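Local coordinates for protein fanconi-associated nuclease 1 homolog (Pseudomonas aeruginosa, PDB 5Y7Q) that belongs to the FAN1 nuclease family and combines a helix-turn-helix region, a SAP region and a C-terminal VRR-NUC region in a single chain, at residues A[122-127]-A[172-177]; A[247-252]-A[280-285]; A[416-421]-A[469-474]. All blocks are in the same frame, centred on the assembly; numbering follows the deposited sequence.

Contact 1: residues A[122-127]-A[172-177]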
ATOM      1  N   ASP A 122     -30.102 -11.787  -9.639  1.00 82.26           N
ATOM      2  CA  ASP A 122     -30.844 -13.038  -9.509  1.00 78.30           C
ATOM      3  C   ASP A 122     -31.711 -12.959  -8.258  1.00 71.83           C
ATOM      4  O   ASP A 122     -31.201 -12.638  -7.176  1.00 63.18           O
ATOM      5  CB  ASP A 122     -29.879 -14.226  -9.355  1.00 87.33           C
ATOM      6  CG  ASP A 122     -29.661 -15.029 -10.635  1.00106.68           C
ATOM      7  OD1 ASP A 122     -30.636 -15.235 -11.405  1.00121.14           O
ATOM      8  OD2 ASP A 122     -28.504 -15.496 -10.837  1.00 99.45           O
ATOM      9  N   ALA A 123     -33.019 -13.199  -8.395  1.00 72.73           N
ATOM     10  CA  ALA A 123     -33.720 -13.727  -7.233  1.00 69.51           C
ATOM     11  C   ALA A 123     -33.527 -15.229  -7.205  1.00 74.57           C
ATOM     12  O   ALA A 123     -33.193 -15.843  -8.221  1.00 91.12           O
ATOM     13  CB  ALA A 123     -35.190 -13.357  -7.224  1.00 66.87           C
ATOM     14  N   GLN A 124     -33.676 -15.809  -6.026  1.00 76.30           N
ATOM     15  CA  GLN A 124     -33.506 -17.257  -5.886  1.00102.04           C
ATOM     16  C   GLN A 124     -32.265 -17.774  -6.624  1.00 93.90           C
ATOM     17  O   GLN A 124     -32.383 -18.511  -7.615  1.00101.00           O
ATOM     18  CB  GLN A 124     -34.769 -17.993  -6.376  1.00119.97           C
ATOM     19  CG  GLN A 124     -34.997 -19.382  -5.737  1.00124.15           C
ATOM     20  CD  GLN A 124     -36.418 -19.583  -5.230  1.00128.60           C
ATOM     21  OE1 GLN A 124     -36.787 -19.052  -4.179  1.00126.83           O
ATOM     22  NE2 GLN A 124     -37.224 -20.360  -5.971  1.00131.76           N
ATOM     23  N   PRO A 125     -31.070 -17.395  -6.185  1.00 82.96           N
ATOM     24  CA  PRO A 125     -29.844 -17.981  -6.725  1.00 78.07           C
ATOM     25  C   PRO A 125     -29.607 -19.346  -6.104  1.00 81.78           C
ATOM     26  O   PRO A 125     -30.366 -19.813  -5.256  1.00 84.74           O
ATOM     27  CB  PRO A 125     -28.774 -17.012  -6.261  1.00 71.08           C
ATOM     28  CG  PRO A 125     -29.289 -16.628  -4.894  1.00 67.37           C
ATOM     29  CD  PRO A 125     -30.774 -16.474  -5.069  1.00 76.75           C
ATOM     30  N   THR A 126     -28.499 -19.957  -6.504  1.00 83.52           N
ATOM     31  CA  THR A 126     -28.086 -21.245  -5.971  1.00 92.22           C
ATOM     32  C   THR A 126     -26.978 -21.027  -4.950  1.00 95.49           C
ATOM     33  O   THR A 126     -26.030 -20.273  -5.203  1.00103.99           O
ATOM     34  CB  THR A 126     -27.625 -22.169  -7.090  1.00 96.87           C
ATOM     35  OG1 THR A 126     -28.691 -22.317  -8.030  1.00101.19           O
ATOM     36  CG2 THR A 126     -27.274 -23.529  -6.536  1.00 98.64           C
ATOM     37  N   LEU A 127     -27.105 -21.671  -3.794  1.00 90.34           N
ATOM     38  CA  LEU A 127     -26.261 -21.378  -2.647  1.00 82.44           C
ATOM     39  C   LEU A 127     -25.464 -22.610  -2.242  1.00 84.02           C
ATOM     40  O   LEU A 127     -26.026 -23.703  -2.097  1.00 81.66           O
ATOM     41  CB  LEU A 127     -27.111 -20.868  -1.479  1.00 75.12           C
ATOM     42  CG  LEU A 127     -27.831 -19.533  -1.750  1.00 74.66           C
ATOM     43  CD1 LEU A 127     -28.972 -19.243  -0.760  1.00 63.50           C
ATOM     44  CD2 LEU A 127     -26.825 -18.379  -1.757  1.00 76.57           C
ATOM     45  N   ARG A 172     -31.152 -23.956  -4.310  1.00 93.15           N
ATOM     46  CA  ARG A 172     -31.784 -22.661  -4.111  1.00 84.28           C
ATOM     47  C   ARG A 172     -32.139 -22.524  -2.631  1.00 81.86           C
ATOM     48  O   ARG A 172     -32.176 -23.506  -1.884  1.00 83.95           O
ATOM     49  CB  ARG A 172     -33.045 -22.500  -4.985  1.00 84.00           C
ATOM     50  CG  ARG A 172     -32.917 -22.931  -6.460  1.00 87.40           C
ATOM     51  CD  ARG A 172     -34.284 -23.040  -7.171  1.00 87.78           C
ATOM     52  NE  ARG A 172     -34.537 -24.368  -7.754  1.00 95.93           N
ATOM     53  CZ  ARG A 172     -35.621 -25.135  -7.518  1.00104.61           C
ATOM     54  NH1 ARG A 172     -36.594 -24.723  -6.703  1.00104.25           N
ATOM     55  NH2 ARG A 172     -35.750 -26.328  -8.107  1.00101.07           N
ATOM     56  N   LEU A 173     -32.361 -21.284  -2.193  1.00 75.95           N
ATOM     57  CA  LEU A 173     -32.810 -21.068  -0.818  1.00 76.14           C
ATOM     58  C   LEU A 173     -34.113 -21.812  -0.528  1.00 82.11           C
ATOM     59  O   LEU A 173     -34.292 -22.358   0.566  1.00 80.48           O
ATOM     60  CB  LEU A 173     -32.981 -19.573  -0.537  1.00 70.82           C
ATOM     61  CG  LEU A 173     -33.655 -19.192   0.797  1.00 79.17           C
ATOM     62  CD1 LEU A 173     -32.998 -19.867   1.994  1.00 83.92           C
ATOM     63  CD2 LEU A 173     -33.670 -17.682   1.017  1.00 79.66           C
ATOM     64  N   ALA A 174     -35.039 -21.834  -1.495  1.00 87.93           N
ATOM     65  CA  ALA A 174     -36.296 -22.551  -1.303  1.00 94.88           C
ATOM     66  C   ALA A 174     -36.064 -24.043  -1.087  1.00 96.48           C
ATOM     67  O   ALA A 174     -36.807 -24.689  -0.339  1.00109.34           O
ATOM     68  CB  ALA A 174     -37.222 -22.318  -2.496  1.00103.63           C
ATOM     69  N   GLU A 175     -35.041 -24.611  -1.725  1.00 85.03           N
ATOM     70  CA  GLU A 175     -34.716 -26.014  -1.512  1.00 86.81           C
ATOM     71  C   GLU A 175     -33.956 -26.269  -0.215  1.00 84.35           C
ATOM     72  O   GLU A 175     -33.852 -27.427   0.203  1.00 84.80           O
ATOM     73  CB  GLU A 175     -33.898 -26.554  -2.686  1.00 95.93           C
ATOM     74  CG  GLU A 175     -34.669 -26.708  -3.991  1.00100.59           C
ATOM     75  CD  GLU A 175     -33.782 -27.171  -5.137  1.00106.25           C
ATOM     76  OE1 GLU A 175     -33.984 -28.314  -5.622  1.00111.04           O
ATOM     77  OE2 GLU A 175     -32.877 -26.386  -5.538  1.00102.25           O
ATOM     78  N   TRP A 176     -33.398 -25.239   0.424  1.00 81.24           N
ATOM     79  CA  TRP A 176     -32.768 -25.460   1.723  1.00 88.35           C
ATOM     80  C   TRP A 176     -33.825 -25.530   2.819  1.00 94.21           C
ATOM     81  O   TRP A 176     -34.001 -26.571   3.461  1.00100.42           O
ATOM     82  CB  TRP A 176     -31.743 -24.370   2.026  1.00 88.06           C
ATOM     83  CG  TRP A 176     -30.396 -24.524   1.351  1.00 86.98           C
ATOM     84  CD1 TRP A 176     -29.856 -23.689   0.425  1.00 79.95           C
ATOM     85  CD2 TRP A 176     -29.418 -25.549   1.582  1.00 89.93           C
ATOM     86  NE1 TRP A 176     -28.613 -24.132   0.047  1.00 76.77           N
ATOM     87  CE2 TRP A 176     -28.317 -25.270   0.743  1.00 77.94           C
ATOM     88  CE3 TRP A 176     -29.369 -26.678   2.401  1.00 96.68           C
ATOM     89  CZ2 TRP A 176     -27.181 -26.073   0.703  1.00 76.34           C
ATOM     90  CZ3 TRP A 176     -28.236 -27.474   2.360  1.00 95.97           C
ATOM     91  CH2 TRP A 176     -27.155 -27.160   1.521  1.00 85.49           C
ATOM     92  N   GLN A 177     -34.543 -24.434   3.041  1.00 96.93           N
ATOM     93  CA  GLN A 177     -35.736 -24.462   3.876  1.00110.67           C
ATOM     94  C   GLN A 177     -36.863 -23.720   3.174  1.00112.79           C
ATOM     95  O   GLN A 177     -36.692 -22.564   2.770  1.00114.56           O
ATOM     96  CB  GLN A 177     -35.475 -23.866   5.262  1.00114.66           C
ATOM     97  CG  GLN A 177     -34.974 -22.447   5.270  1.00114.27           C
ATOM     98  CD  GLN A 177     -35.288 -21.771   6.582  1.00121.89           C
ATOM     99  OE1 GLN A 177     -36.211 -22.185   7.287  1.00130.29           O
ATOM    100  NE2 GLN A 177     -34.527 -20.729   6.924  1.00119.49           N
TER

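Contact 2: residues A[247-252]-A[280-285]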
ATOM      1  N   ASP A 247      -6.427 -11.191 -10.107  1.00 62.12           N
ATOM      2  CA  ASP A 247      -6.977 -12.533  -9.934  1.00 69.24           C
ATOM      3  C   ASP A 247      -5.925 -13.509  -9.402  1.00 67.81           C
ATOM      4  O   ASP A 247      -6.193 -14.289  -8.478  1.00 70.48           O
ATOM      5  CB  ASP A 247      -7.557 -13.020 -11.262  1.00 76.22           C
ATOM      6  CG  ASP A 247      -8.262 -14.367 -11.143  1.00 86.08           C
ATOM      7  OD1 ASP A 247      -9.064 -14.559 -10.191  1.00 81.09           O
ATOM      8  OD2 ASP A 247      -8.009 -15.234 -12.015  1.00 93.12           O
ATOM      9  N   CYS A 248      -4.713 -13.469  -9.967  1.00 66.83           N
ATOM     10  CA  CYS A 248      -3.682 -14.410  -9.541  1.00 67.37           C
ATOM     11  C   CYS A 248      -3.336 -14.218  -8.076  1.00 67.11           C
ATOM     12  O   CYS A 248      -3.250 -15.190  -7.320  1.00 69.93           O
ATOM     13  CB  CYS A 248      -2.434 -14.273 -10.408  1.00 64.27           C
ATOM     14  SG  CYS A 248      -2.582 -15.099 -11.998  1.00 77.41           S
ATOM     15  N   ARG A 249      -3.135 -12.969  -7.653  1.00 71.76           N
ATOM     16  CA  ARG A 249      -2.855 -12.706  -6.247  1.00 71.53           C
ATOM     17  C   ARG A 249      -3.969 -13.249  -5.366  1.00 80.65           C
ATOM     18  O   ARG A 249      -3.696 -13.894  -4.347  1.00 88.79           O
ATOM     19  CB  ARG A 249      -2.656 -11.209  -6.025  1.00 72.26           C
ATOM     20  CG  ARG A 249      -2.463 -10.800  -4.589  1.00 81.84           C
ATOM     21  CD  ARG A 249      -2.131  -9.314  -4.503  1.00 97.01           C
ATOM     22  NE  ARG A 249      -0.946  -8.974  -5.302  1.00119.54           N
ATOM     23  CZ  ARG A 249       0.271  -8.713  -4.813  1.00126.68           C
ATOM     24  NH1 ARG A 249       0.491  -8.737  -3.500  1.00128.89           N
ATOM     25  NH2 ARG A 249       1.275  -8.420  -5.644  1.00119.19           N
ATOM     26  N   GLN A 250      -5.230 -13.043  -5.764  1.00 82.80           N
ATOM     27  CA  GLN A 250      -6.349 -13.604  -5.007  1.00 94.18           C
ATOM     28  C   GLN A 250      -6.204 -15.116  -4.826  1.00 98.96           C
ATOM     29  O   GLN A 250      -6.187 -15.627  -3.694  1.00110.35           O
ATOM     30  CB  GLN A 250      -7.662 -13.277  -5.712  1.00105.37           C
ATOM     31  CG  GLN A 250      -7.946 -11.795  -5.821  1.00117.06           C
ATOM     32  CD  GLN A 250      -8.769 -11.279  -4.666  1.00128.91           C
ATOM     33  OE1 GLN A 250      -9.979 -11.524  -4.594  1.00136.76           O
ATOM     34  NE2 GLN A 250      -8.121 -10.562  -3.751  1.00124.66           N
ATOM     35  N   ARG A 251      -6.085 -15.850  -5.937  1.00 93.83           N
ATOM     36  CA  ARG A 251      -6.035 -17.307  -5.842  1.00 92.46           C
ATOM     37  C   ARG A 251      -4.836 -17.776  -5.020  1.00 88.59           C
ATOM     38  O   ARG A 251      -4.941 -18.750  -4.264  1.00 82.21           O
ATOM     39  CB  ARG A 251      -6.018 -17.929  -7.238  1.00 93.39           C
ATOM     40  CG  ARG A 251      -7.344 -17.842  -7.992  1.00 91.89           C
ATOM     41  CD  ARG A 251      -7.126 -17.794  -9.504  1.00 97.74           C
ATOM     42  NE  ARG A 251      -6.592 -19.046 -10.050  1.00108.29           N
ATOM     43  CZ  ARG A 251      -6.041 -19.168 -11.260  1.00113.98           C
ATOM     44  NH1 ARG A 251      -5.941 -18.112 -12.056  1.00111.77           N
ATOM     45  NH2 ARG A 251      -5.583 -20.346 -11.674  1.00113.90           N
ATOM     46  N   PHE A 252      -3.690 -17.093  -5.145  1.00 86.47           N
ATOM     47  CA  PHE A 252      -2.536 -17.431  -4.310  1.00 91.94           C
ATOM     48  C   PHE A 252      -2.870 -17.264  -2.835  1.00100.07           C
ATOM     49  O   PHE A 252      -2.657 -18.178  -2.027  1.00102.09           O
ATOM     50  CB  PHE A 252      -1.331 -16.569  -4.691  1.00 93.68           C
ATOM     51  CG  PHE A 252      -0.146 -16.730  -3.767  1.00105.25           C
ATOM     52  CD1 PHE A 252       0.484 -17.962  -3.629  1.00112.07           C
ATOM     53  CD2 PHE A 252       0.347 -15.646  -3.047  1.00106.64           C
ATOM     54  CE1 PHE A 252       1.574 -18.110  -2.780  1.00112.37           C
ATOM     55  CE2 PHE A 252       1.441 -15.788  -2.200  1.00108.92           C
ATOM     56  CZ  PHE A 252       2.053 -17.018  -2.065  1.00111.99           C
ATOM     57  N   VAL A 280       5.926  -8.419 -11.726  1.00 77.70           N
ATOM     58  CA  VAL A 280       7.227  -8.724 -11.151  1.00 78.82           C
ATOM     59  C   VAL A 280       7.131  -8.807  -9.625  1.00 70.96           C
ATOM     60  O   VAL A 280       7.745  -9.682  -8.991  1.00 63.44           O
ATOM     61  CB  VAL A 280       8.223  -7.661 -11.664  1.00 80.23           C
ATOM     62  CG1 VAL A 280       8.652  -6.677 -10.569  1.00 82.64           C
ATOM     63  CG2 VAL A 280       9.381  -8.306 -12.430  1.00 76.31           C
ATOM     64  N   LYS A 281       6.302  -7.946  -9.021  1.00 63.95           N
ATOM     65  CA  LYS A 281       6.020  -8.070  -7.598  1.00 65.89           C
ATOM     66  C   LYS A 281       5.396  -9.424  -7.294  1.00 66.79           C
ATOM     67  O   LYS A 281       5.784 -10.102  -6.330  1.00 66.29           O
ATOM     68  CB  LYS A 281       5.101  -6.927  -7.146  1.00 64.65           C
ATOM     69  CG  LYS A 281       4.799  -6.929  -5.644  1.00 73.70           C
ATOM     70  CD  LYS A 281       3.880  -5.767  -5.224  1.00 87.02           C
ATOM     71  CE  LYS A 281       3.670  -5.709  -3.693  1.00 96.82           C
ATOM     72  NZ  LYS A 281       2.569  -4.770  -3.281  1.00100.33           N
ATOM     73  N   LEU A 282       4.452  -9.850  -8.134  1.00 62.04           N
ATOM     74  CA  LEU A 282       3.749 -11.097  -7.863  1.00 66.55           C
ATOM     75  C   LEU A 282       4.704 -12.286  -7.896  1.00 63.69           C
ATOM     76  O   LEU A 282       4.722 -13.116  -6.976  1.00 66.73           O
ATOM     77  CB  LEU A 282       2.629 -11.248  -8.877  1.00 71.12           C
ATOM     78  CG  LEU A 282       1.585 -12.314  -8.739  1.00 68.38           C
ATOM     79  CD1 LEU A 282       0.758 -12.005  -7.546  1.00 71.66           C
ATOM     80  CD2 LEU A 282       0.768 -12.241  -9.993  1.00 68.19           C
ATOM     81  N   LEU A 283       5.517 -12.379  -8.950  1.00 63.48           N
ATOM     82  CA  LEU A 283       6.587 -13.373  -8.975  1.00 69.70           C
ATOM     83  C   LEU A 283       7.393 -13.347  -7.686  1.00 69.88           C
ATOM     84  O   LEU A 283       7.676 -14.396  -7.090  1.00 72.88           O
ATOM     85  CB  LEU A 283       7.515 -13.124 -10.158  1.00 70.14           C
ATOM     86  CG  LEU A 283       6.900 -13.535 -11.479  1.00 74.49           C
ATOM     87  CD1 LEU A 283       7.888 -13.227 -12.583  1.00 87.04           C
ATOM     88  CD2 LEU A 283       6.563 -15.008 -11.443  1.00 64.42           C
ATOM     89  N   PHE A 284       7.777 -12.145  -7.246  1.00 69.28           N
ATOM     90  CA  PHE A 284       8.547 -12.017  -6.010  1.00 69.89           C
ATOM     91  C   PHE A 284       7.863 -12.760  -4.860  1.00 71.81           C
ATOM     92  O   PHE A 284       8.456 -13.654  -4.242  1.00 79.02           O
ATOM     93  CB  PHE A 284       8.745 -10.527  -5.688  1.00 74.41           C
ATOM     94  CG  PHE A 284       9.791 -10.241  -4.637  1.00 70.67           C
ATOM     95  CD1 PHE A 284      11.131 -10.242  -4.960  1.00 78.30           C
ATOM     96  CD2 PHE A 284       9.423  -9.929  -3.338  1.00 64.89           C
ATOM     97  CE1 PHE A 284      12.082  -9.974  -3.997  1.00 88.74           C
ATOM     98  CE2 PHE A 284      10.363  -9.665  -2.372  1.00 73.02           C
ATOM     99  CZ  PHE A 284      11.692  -9.685  -2.695  1.00 86.99           C
ATOM    100  N   GLN A 285       6.593 -12.441  -4.590  1.00 60.88           N
ATOM    101  CA  GLN A 285       5.932 -13.083  -3.460  1.00 66.86           C
ATOM    102  C   GLN A 285       5.848 -14.594  -3.648  1.00 76.24           C
ATOM    103  O   GLN A 285       6.004 -15.357  -2.679  1.00 78.29           O
ATOM    104  CB  GLN A 285       4.549 -12.486  -3.254  1.00 76.82           C
ATOM    105  CG  GLN A 285       4.536 -10.997  -3.458  1.00 83.77           C
ATOM    106  CD  GLN A 285       3.743 -10.266  -2.406  1.00 94.07           C
ATOM    107  OE1 GLN A 285       3.335  -9.126  -2.618  1.00 90.03           O
ATOM    108  NE2 GLN A 285       3.518 -10.917  -1.256  1.00101.71           N
TER

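Contact 3: residues A[416-421]-A[469-474]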
ATOM      1  N   GLY A 416       8.791  17.325   1.062  1.00 48.53           N
ATOM      2  CA  GLY A 416       7.519  17.396   0.384  1.00 51.03           C
ATOM      3  C   GLY A 416       6.938  18.788   0.396  1.00 56.40           C
ATOM      4  O   GLY A 416       6.212  19.172  -0.530  1.00 66.12           O
ATOM      5  N   LEU A 417       7.250  19.562   1.435  1.00 49.59           N
ATOM      6  CA  LEU A 417       6.815  20.947   1.474  1.00 49.77           C
ATOM      7  C   LEU A 417       7.564  21.778   0.446  1.00 61.30           C
ATOM      8  O   LEU A 417       6.950  22.527  -0.329  1.00 67.42           O
ATOM      9  CB  LEU A 417       7.000  21.509   2.879  1.00 47.87           C
ATOM     10  CG  LEU A 417       5.858  20.973   3.746  1.00 61.48           C
ATOM     11  CD1 LEU A 417       6.159  21.227   5.222  1.00 58.74           C
ATOM     12  CD2 LEU A 417       4.482  21.578   3.314  1.00 46.22           C
ATOM     13  N   LEU A 418       8.893  21.673   0.420  1.00 56.66           N
ATOM     14  CA  LEU A 418       9.625  22.508  -0.528  1.00 64.19           C
ATOM     15  C   LEU A 418       9.236  22.146  -1.951  1.00 64.11           C
ATOM     16  O   LEU A 418       8.904  23.022  -2.767  1.00 67.70           O
ATOM     17  CB  LEU A 418      11.135  22.366  -0.321  1.00 55.00           C
ATOM     18  CG  LEU A 418      12.049  23.256  -1.144  1.00 74.15           C
ATOM     19  CD1 LEU A 418      11.647  24.744  -1.058  1.00 72.13           C
ATOM     20  CD2 LEU A 418      13.484  23.040  -0.670  1.00 76.49           C
ATOM     21  N   CYS A 419       9.193  20.849  -2.234  1.00 55.89           N
ATOM     22  CA  CYS A 419       9.066  20.342  -3.587  1.00 66.02           C
ATOM     23  C   CYS A 419       7.631  20.061  -3.984  1.00 68.88           C
ATOM     24  O   CYS A 419       7.403  19.447  -5.028  1.00 75.74           O
ATOM     25  CB  CYS A 419       9.936  19.107  -3.745  1.00 71.24           C
ATOM     26  SG  CYS A 419      11.651  19.592  -3.806  1.00 75.76           S
ATOM     27  N   TRP A 420       6.676  20.472  -3.151  1.00 69.93           N
ATOM     28  CA  TRP A 420       5.253  20.263  -3.409  1.00 72.17           C
ATOM     29  C   TRP A 420       4.842  20.603  -4.841  1.00 77.38           C
ATOM     30  O   TRP A 420       4.120  19.838  -5.490  1.00 66.08           O
ATOM     31  CB  TRP A 420       4.458  21.114  -2.434  1.00 65.15           C
ATOM     32  CG  TRP A 420       3.040  20.844  -2.455  1.00 65.85           C
ATOM     33  CD1 TRP A 420       2.118  21.372  -3.305  1.00 69.75           C
ATOM     34  CD2 TRP A 420       2.329  19.991  -1.558  1.00 59.69           C
ATOM     35  NE1 TRP A 420       0.864  20.888  -2.998  1.00 60.28           N
ATOM     36  CE2 TRP A 420       0.970  20.038  -1.927  1.00 56.85           C
ATOM     37  CE3 TRP A 420       2.710  19.187  -0.486  1.00 56.70           C
ATOM     38  CZ2 TRP A 420      -0.013  19.306  -1.256  1.00 56.47           C
ATOM     39  CZ3 TRP A 420       1.725  18.449   0.183  1.00 54.50           C
ATOM     40  CH2 TRP A 420       0.387  18.520  -0.203  1.00 56.18           C
ATOM     41  N   GLU A 421       5.271  21.765  -5.341  1.00 88.09           N
ATOM     42  CA  GLU A 421       4.802  22.221  -6.640  1.00 89.70           C
ATOM     43  C   GLU A 421       5.345  21.370  -7.773  1.00 81.84           C
ATOM     44  O   GLU A 421       4.725  21.318  -8.842  1.00 86.51           O
ATOM     45  CB  GLU A 421       5.157  23.694  -6.850  1.00108.44           C
ATOM     46  CG  GLU A 421       3.961  24.629  -6.692  1.00121.74           C
ATOM     47  CD  GLU A 421       3.977  25.425  -5.392  1.00129.61           C
ATOM     48  OE1 GLU A 421       5.034  26.015  -5.065  1.00129.48           O
ATOM     49  OE2 GLU A 421       2.927  25.465  -4.706  1.00128.94           O
ATOM     50  N   ASP A 469      10.696  30.728   4.038  1.00105.78           N
ATOM     51  CA  ASP A 469       9.385  31.320   3.774  1.00106.85           C
ATOM     52  C   ASP A 469       8.550  30.414   2.881  1.00 90.51           C
ATOM     53  O   ASP A 469       7.348  30.246   3.107  1.00 85.12           O
ATOM     54  CB  ASP A 469       9.538  32.708   3.144  1.00112.79           C
ATOM     55  CG  ASP A 469      10.080  33.731   4.124  1.00122.20           C
ATOM     56  OD1 ASP A 469       9.959  33.472   5.345  1.00117.81           O
ATOM     57  OD2 ASP A 469      10.621  34.781   3.680  1.00126.07           O
ATOM     58  N   ALA A 470       9.182  29.812   1.874  1.00 85.39           N
ATOM     59  CA  ALA A 470       8.469  28.974   0.925  1.00 70.74           C
ATOM     60  C   ALA A 470       7.836  27.780   1.628  1.00 81.50           C
ATOM     61  O   ALA A 470       6.683  27.419   1.361  1.00 77.01           O
ATOM     62  CB  ALA A 470       9.437  28.521  -0.165  1.00 71.12           C
ATOM     63  N   ILE A 471       8.568  27.183   2.559  1.00 73.72           N
ATOM     64  CA  ILE A 471       8.051  26.040   3.288  1.00 68.34           C
ATOM     65  C   ILE A 471       6.956  26.457   4.264  1.00 70.29           C
ATOM     66  O   ILE A 471       5.962  25.749   4.417  1.00 76.06           O
ATOM     67  CB  ILE A 471       9.217  25.312   3.977  1.00 56.41           C
ATOM     68  CG1 ILE A 471       9.851  24.333   2.980  1.00 56.29           C
ATOM     69  CG2 ILE A 471       8.788  24.642   5.261  1.00 53.53           C
ATOM     70  CD1 ILE A 471      11.263  23.936   3.337  1.00 55.98           C
ATOM     71  N   ARG A 472       7.101  27.597   4.940  1.00 72.94           N
ATOM     72  CA  ARG A 472       6.031  28.031   5.843  1.00 77.88           C
ATOM     73  C   ARG A 472       4.744  28.316   5.076  1.00 83.05           C
ATOM     74  O   ARG A 472       3.644  27.991   5.548  1.00 87.59           O
ATOM     75  CB  ARG A 472       6.442  29.275   6.641  1.00 80.39           C
ATOM     76  CG  ARG A 472       7.403  29.044   7.794  1.00 77.37           C
ATOM     77  CD  ARG A 472       7.791  30.357   8.469  1.00 86.74           C
ATOM     78  NE  ARG A 472       9.185  30.345   8.909  1.00 96.98           N
ATOM     79  CZ  ARG A 472      10.145  31.098   8.378  1.00111.97           C
ATOM     80  NH1 ARG A 472       9.865  31.945   7.390  1.00117.49           N
ATOM     81  NH2 ARG A 472      11.389  31.018   8.840  1.00115.33           N
ATOM     82  N   CYS A 473       4.854  28.916   3.887  1.00 82.92           N
ATOM     83  CA  CYS A 473       3.648  29.200   3.122  1.00 89.14           C
ATOM     84  C   CYS A 473       3.044  27.926   2.553  1.00 91.64           C
ATOM     85  O   CYS A 473       1.825  27.744   2.604  1.00 95.74           O
ATOM     86  CB  CYS A 473       3.931  30.218   2.028  1.00 92.75           C
ATOM     87  SG  CYS A 473       3.794  31.879   2.712  1.00116.89           S
ATOM     88  N   ARG A 474       3.876  27.028   2.017  1.00 82.49           N
ATOM     89  CA  ARG A 474       3.352  25.749   1.561  1.00 70.33           C
ATOM     90  C   ARG A 474       2.693  25.010   2.712  1.00 71.37           C
ATOM     91  O   ARG A 474       1.646  24.387   2.531  1.00 72.82           O
ATOM     92  CB  ARG A 474       4.468  24.910   0.936  1.00 68.10           C
ATOM     93  CG  ARG A 474       4.107  24.249  -0.401  1.00 69.61           C
ATOM     94  CD  ARG A 474       3.848  25.238  -1.543  1.00 79.33           C
ATOM     95  NE  ARG A 474       4.932  26.206  -1.726  1.00 97.23           N
ATOM     96  CZ  ARG A 474       4.780  27.533  -1.680  1.00108.73           C
ATOM     97  NH1 ARG A 474       3.575  28.056  -1.470  1.00112.79           N
ATOM     98  NH2 ARG A 474       5.828  28.344  -1.852  1.00110.10           N
TER

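Contact 1: residues A[122-127]-A[172-177]
Leu127 packs on Leu173 on the buried side of this contact. CD1 of Leu127 lies 4.0 Å from CB of Leu173, and the two side chains run side by side in the same direction. CB of Leu127 also reaches the pyrrole side of Trp176. Leu132 and Leu135 of helix 129-135 extend this buried side. At the surface, Gln124 lies across Arg172. CG of Gln124 sits 3.8 Å from CB of Arg172. A bend at chi2 then carries the amide to Ala174, where OE1 of Gln124 is 3.7 Å from CB of Ala174. The amide and guanidinium planes are 28° apart.

Trp176 NE1 gives a weak hydrogen bond to Leu127 O at 3.4 Å, with the oxygen at the ring edge and in its plane. CA of Arg172 makes a CH...O contact with Pro125 O. Here the short antiparallel strands 126-127 and 171-172 pass into helical turn 173-176 of the SAP domain, and the backbone of Leu127 bonds to Arg171.

Glu175 OE2 takes the backbone N-H of Arg172 at 3.2 Å. It also lies over one face of the guanidinium and may partly balance its charge.

The chemistry is therefore mixed: leucines on the buried side, aliphatic parts of Gln124 and Arg172 on the exposed side, and a weak side-chain hydrogen bond between the segments.

Contact 2: residues A[247-252]-A[280-285]
Arg249 and Gln285 make the one hydrogen bond between these two helix segments. NH1 of Arg249 donates to OE1 of Gln285 at 3.0 Å, with an N-H...O angle of 152°. The donor approaches from above the plane of the amide. The guanidinium and amide planes are 79° apart, nearly perpendicular.

Beside this bond, Leu282 lies between the helices. Its CD1 lies 3.8 Å from CB of Arg249, and its CD2 lies 3.8 Å from CB of Cys248. One leucine thus touches two successive residues of the facing helix. The Arg249 and Leu282 side chains run alongside each other in opposite senses.

Torsions place the arginine. CG of Arg249 is anti to the backbone N (chi1 176°), and the chain stays extended until it bends at chi3. This takes the guanidinium across to Gln285 and Lys281. NH2 of Arg249 rests 3.7 Å from CD of Lys281, whose extended chain passes it at a slant. NZ of Lys281 is 4.5 Å from NH1 of Arg249, so two like charges stand close together.

Further out, the Phe252 ring sits near the backbone of Gln285 and meets Phe286 and His289 edge-to-face.

The segments belong to helices 236-253 and 273-292. The axes of 247-252 and 280-285 run nearly parallel and come within 10.9 Å of each other. Helix 258-264 lies in the connection between the two helices and packs on Phe252 and Arg251 through Leu261. From helix 273-292, Phe284 packs against helix 311-321.

Contact 3: residues A[416-421]-A[469-474]
Leu417 and Leu418 pack on Ile471 where the end of helix 409-418 meets helix 467-478 of the VRR-NUC domain. The start of helix 420-423 packs on the same helix. CB of Leu417 is 4.0 Å from CG1 of Ile471, and CB of Leu418 is 4.0 Å from CD1 of Ile471. Leu496 and Leu500 of helix 493-502 also touch Ile471.

Arg474 leads from this centre to the surface. Its CG lies 3.8 Å from CB of Trp420 and also meets the backbone oxygen of Leu417. The indole of Trp420 is held by its own hydrogen bond from NE1 to Glu222 OE2. Bends at chi2 and chi3 (65° and 52°) fold the arginine chain back toward Glu421.

At the polar edge Glu421 and Arg474 form a salt bridge, and their side chains cross at about a right angle. The pairing is one of charge, since no N-H of the guanidinium points at Glu421 OE1. Glu421 OE1 lies over one face of the Arg474 guanidinium, 3.3 Å from NE of Arg474, and Ala470 O lies over the opposite face.

In the fold
The three contacts follow one another along the chain without nesting and do not touch. Contact 1 has its segment 172-177 in the SAP domain, contact 2 joins two helices in the middle of the chain, and contact 3 reaches into the VRR-NUC domain. The centres of contacts 1 and 2 are about 34 Å apart, and those of contacts 2 and 3 about 39 Å. Contacts 1 and 3 are about 60 Å apart between centres, on opposite sides of the chain's centre. Contact 2 comes nearest to the bound nucleic acid, about 7 Å between nearest atoms. The nearest atom of contact 1 is about 12 Å from the bound nucleic acid. The nearest atom of contact 3 is about 13 Å from the bound nucleic acid.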